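Local coordinates for putative peptidoglycan-binding/hydrolysing protein (Peptoclostridium difficile, PDB 5TV7) that probably binds peptidoglycan of the clostridial cell wall, and possibly hydrolyses it, and holds glutamine hydroxamate in a pocket, at residues F24-N35 with E72-T83. Residues are numbered along the deposited sequence; the frame is centred on the assembly and turned at random.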
# COMPACT_ATOMS: atom_id res chain seq x y z
N PHE A 24 -8.20 -6.80 10.11
CA PHE A 24 -8.14 -6.96 8.64
C PHE A 24 -8.65 -5.73 7.88
O PHE A 24 -8.67 -5.71 6.65
CB PHE A 24 -8.90 -8.21 8.21
CG PHE A 24 -8.26 -9.49 8.67
CD1 PHE A 24 -7.28 -10.11 7.89
CD2 PHE A 24 -8.63 -10.09 9.86
CE1 PHE A 24 -6.69 -11.30 8.31
CE2 PHE A 24 -8.05 -11.28 10.28
CZ PHE A 24 -7.08 -11.88 9.50
N THR A 25 -9.03 -4.69 8.61
CA THR A 25 -9.52 -3.45 8.02
C THR A 25 -8.47 -2.36 8.16
O THR A 25 -7.90 -2.21 9.23
CB THR A 25 -10.82 -3.02 8.72
OG1 THR A 25 -11.80 -4.04 8.54
CG2 THR A 25 -11.35 -1.70 8.17
N LEU A 26 -8.20 -1.62 7.09
CA LEU A 26 -7.23 -0.53 7.15
C LEU A 26 -7.96 0.80 6.95
O LEU A 26 -8.39 1.13 5.85
CB LEU A 26 -6.11 -0.68 6.11
CG LEU A 26 -4.94 0.29 6.33
CD1 LEU A 26 -4.16 -0.04 7.61
CD2 LEU A 26 -4.01 0.29 5.13
N SER A 27 -8.06 1.56 8.04
CA SER A 27 -8.75 2.83 8.03
C SER A 27 -7.80 3.99 8.19
O SER A 27 -6.76 3.87 8.81
CB SER A 27 -9.78 2.85 9.15
OG SER A 27 -10.74 1.84 8.93
N GLY A 28 -8.22 5.14 7.66
CA GLY A 28 -7.40 6.34 7.71
C GLY A 28 -7.99 7.40 6.82
O GLY A 28 -9.16 7.33 6.44
N TYR A 29 -7.17 8.39 6.46
CA TYR A 29 -7.62 9.50 5.63
C TYR A 29 -6.81 9.65 4.34
O TYR A 29 -5.59 9.45 4.33
CB TYR A 29 -7.56 10.80 6.45
CG TYR A 29 -8.55 10.79 7.59
CD1 TYR A 29 -8.25 10.19 8.81
CD2 TYR A 29 -9.82 11.34 7.43
CE1 TYR A 29 -9.17 10.16 9.84
CE2 TYR A 29 -10.75 11.32 8.45
CZ TYR A 29 -10.42 10.73 9.66
OH TYR A 29 -11.35 10.70 10.67
N ILE A 30 -7.51 9.98 3.26
CA ILE A 30 -6.90 10.22 1.96
C ILE A 30 -6.67 11.71 1.85
O ILE A 30 -7.58 12.51 2.08
CB ILE A 30 -7.80 9.78 0.78
CG1 ILE A 30 -8.16 8.30 0.89
CG2 ILE A 30 -7.11 10.06 -0.55
CD1 ILE A 30 -9.15 7.83 -0.16
N TYR A 31 -5.44 12.09 1.51
CA TYR A 31 -5.05 13.47 1.33
C TYR A 31 -4.47 13.64 -0.05
O TYR A 31 -4.03 12.67 -0.67
CB TYR A 31 -3.93 13.84 2.31
CG TYR A 31 -4.33 13.84 3.76
CD1 TYR A 31 -4.90 14.98 4.34
CD2 TYR A 31 -4.12 12.72 4.57
CE1 TYR A 31 -5.26 15.00 5.67
CE2 TYR A 31 -4.48 12.74 5.91
CZ TYR A 31 -5.05 13.87 6.45
OH TYR A 31 -5.42 13.91 7.77
N THR A 32 -4.47 14.87 -0.54
CA THR A 32 -3.78 15.20 -1.76
C THR A 32 -2.41 15.65 -1.24
O THR A 32 -2.29 16.05 -0.07
CB THR A 32 -4.45 16.35 -2.53
OG1 THR A 32 -4.55 17.49 -1.68
CG2 THR A 32 -5.84 15.95 -3.01
N TYR A 33 -1.39 15.58 -2.09
CA TYR A 33 -0.05 15.98 -1.70
C TYR A 33 -0.03 17.41 -1.12
O TYR A 33 0.59 17.65 -0.09
CB TYR A 33 0.92 15.84 -2.89
CG TYR A 33 2.33 16.32 -2.63
CD1 TYR A 33 3.11 15.75 -1.63
CD2 TYR A 33 2.89 17.32 -3.42
CE1 TYR A 33 4.41 16.18 -1.41
CE2 TYR A 33 4.19 17.77 -3.20
CZ TYR A 33 4.94 17.19 -2.20
OH TYR A 33 6.23 17.63 -1.98
N GLU A 34 -0.74 18.33 -1.76
CA GLU A 34 -0.78 19.71 -1.25
C GLU A 34 -1.52 19.84 0.09
O GLU A 34 -1.17 20.68 0.91
CB GLU A 34 -1.32 20.70 -2.29
CG GLU A 34 -2.73 20.44 -2.79
CD GLU A 34 -3.23 21.53 -3.72
OE1 GLU A 34 -2.55 22.58 -3.86
OE2 GLU A 34 -4.31 21.36 -4.32
N ASN A 35 -2.53 18.99 0.33
CA ASN A 35 -3.29 19.03 1.60
C ASN A 35 -2.72 18.15 2.71
O ASN A 35 -3.06 18.33 3.88
CB ASN A 35 -4.75 18.61 1.38
CG ASN A 35 -5.51 19.57 0.48
OD1 ASN A 35 -6.38 19.15 -0.28
ND2 ASN A 35 -5.18 20.85 0.55
N GLU A 72 -2.14 16.13 13.33
CA GLU A 72 -2.85 15.90 12.07
C GLU A 72 -4.29 16.39 12.18
O GLU A 72 -4.99 16.06 13.14
CB GLU A 72 -2.87 14.40 11.75
CG GLU A 72 -3.57 14.02 10.44
CD GLU A 72 -3.74 12.51 10.26
OE1 GLU A 72 -4.14 12.09 9.15
OE2 GLU A 72 -3.49 11.75 11.22
N ASP A 73 -4.73 17.20 11.21
CA ASP A 73 -6.13 17.63 11.17
C ASP A 73 -6.80 16.85 10.03
O ASP A 73 -6.39 16.92 8.86
CB ASP A 73 -6.30 19.16 11.05
CG ASP A 73 -5.86 19.73 9.70
OD1 ASP A 73 -4.89 19.21 9.11
OD2 ASP A 73 -6.48 20.72 9.26
N ASN A 74 -7.81 16.07 10.40
CA ASN A 74 -8.52 15.21 9.46
C ASN A 74 -9.43 15.99 8.51
O ASN A 74 -9.82 15.46 7.47
CB ASN A 74 -9.35 14.20 10.25
CG ASN A 74 -8.53 13.48 11.31
OD1 ASN A 74 -7.30 13.54 11.32
ND2 ASN A 74 -9.22 12.81 12.23
N SER A 75 -9.75 17.24 8.85
CA SER A 75 -10.61 18.10 8.03
C SER A 75 -10.13 18.25 6.58
O SER A 75 -10.94 18.30 5.65
CB SER A 75 -10.78 19.49 8.67
OG SER A 75 -9.54 20.16 8.81
N LYS A 76 -8.81 18.30 6.38
CA LYS A 76 -8.22 18.43 5.04
C LYS A 76 -8.27 17.11 4.26
O LYS A 76 -8.04 17.11 3.04
CB LYS A 76 -6.77 18.92 5.14
CG LYS A 76 -6.61 20.26 5.83
CD LYS A 76 -5.15 20.67 5.98
CE LYS A 76 -4.52 21.12 4.66
NZ LYS A 76 -5.11 22.38 4.15
N GLY A 77 -8.55 16.00 4.95
CA GLY A 77 -8.60 14.68 4.32
C GLY A 77 -9.98 14.09 4.15
O GLY A 77 -10.99 14.73 4.46
N VAL A 78 -10.02 12.86 3.65
CA VAL A 78 -11.25 12.12 3.41
C VAL A 78 -11.11 10.72 4.00
O VAL A 78 -10.20 9.99 3.63
CB VAL A 78 -11.52 12.00 1.89
CG1 VAL A 78 -12.76 11.15 1.64
CG2 VAL A 78 -11.67 13.38 1.27
N TYR A 79 -12.03 10.35 4.88
CA TYR A 79 -11.97 9.04 5.53
C TYR A 79 -12.19 7.90 4.53
O TYR A 79 -13.00 8.02 3.61
CB TYR A 79 -12.98 8.94 6.69
CG TYR A 79 -12.88 7.67 7.50
CD1 TYR A 79 -11.93 7.54 8.51
CD2 TYR A 79 -13.73 6.59 7.27
CE1 TYR A 79 -11.82 6.37 9.26
CE2 TYR A 79 -13.63 5.42 8.00
CZ TYR A 79 -12.68 5.32 9.00
OH TYR A 79 -12.59 4.16 9.73
N ALA A 80 -11.41 6.84 4.70
CA ALA A 80 -11.51 5.64 3.87
C ALA A 80 -11.17 4.43 4.71
O ALA A 80 -10.34 4.50 5.61
CB ALA A 80 -10.59 5.73 2.66
N SER A 81 -11.83 3.31 4.42
CA SER A 81 -11.66 2.06 5.14
C SER A 81 -11.51 0.92 4.11
O SER A 81 -12.43 0.65 3.35
CB SER A 81 -12.88 1.85 6.04
OG SER A 81 -12.76 0.68 6.80
N TYR A 82 -10.33 0.28 4.09
CA TYR A 82 -10.05 -0.77 3.11
C TYR A 82 -10.01 -2.17 3.68
O TYR A 82 -9.48 -2.39 4.76
CB TYR A 82 -8.68 -0.55 2.45
CG TYR A 82 -8.51 0.75 1.72
CD1 TYR A 82 -9.08 0.95 0.47
CD2 TYR A 82 -7.73 1.78 2.25
CE1 TYR A 82 -8.91 2.14 -0.22
CE2 TYR A 82 -7.55 2.98 1.56
CZ TYR A 82 -8.14 3.15 0.33
OH TYR A 82 -7.97 4.33 -0.35
N THR A 83 -10.54 -3.11 2.90
CA THR A 83 -10.49 -4.54 3.21
C THR A 83 -10.00 -5.22 1.93
O THR A 83 -9.98 -4.61 0.87
CB THR A 83 -11.84 -5.10 3.64
OG1 THR A 83 -12.83 -4.76 2.67
CG2 THR A 83 -12.25 -4.52 4.99
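The ring of Y29 lies between Y79 and N74. Its CB sits 3.9 Å from V78 O; CG, anti to the carbonyl carbon (chi1 -66°), carries the ring out past Y79 N, 3.5 Å from CD2. Further out CE2 rests against both Y79 CB and N74 CB. The tip oxygen, OH, comes within 3.4 Å of N74 ND2. The edge of the Y79 ring is turned toward one face of Y29 in a T-shaped pair, the planes 71° apart. Over the opposite face N74 CB makes a CH-pi contact, 3.8 Å from the ring centroid, and the N74 amide stacks on the ring, the planes 26° apart. On the same side of the sheet, the S27 and S81 hydroxyls share a hydrogen bond (OG to OG, 3.2 Å). Past the last bridge, I30 with V78, Y31 OH donates to E72 OE1 at 2.6 Å, though E72 is poorly ordered, while Y31 CE1 packs on G77. The other side is largely apolar: I30 CD1 touches A80 CB at 3.8 Å, L26 and Y82 pack on I123 of helix 116-127, and the exception is Y82 OH, which I30 CD1 also reaches. Six backbone hydrogen bonds join L26, G28 and I30 to Y82, A80 and V78. This is a twisted antiparallel ladder, hydrogen-bonded and non-hydrogen-bonded pairs alternating, between two neighbouring inner strands of a five-stranded antiparallel sheet, with strand 60-64 flanking 26-32 on its other side.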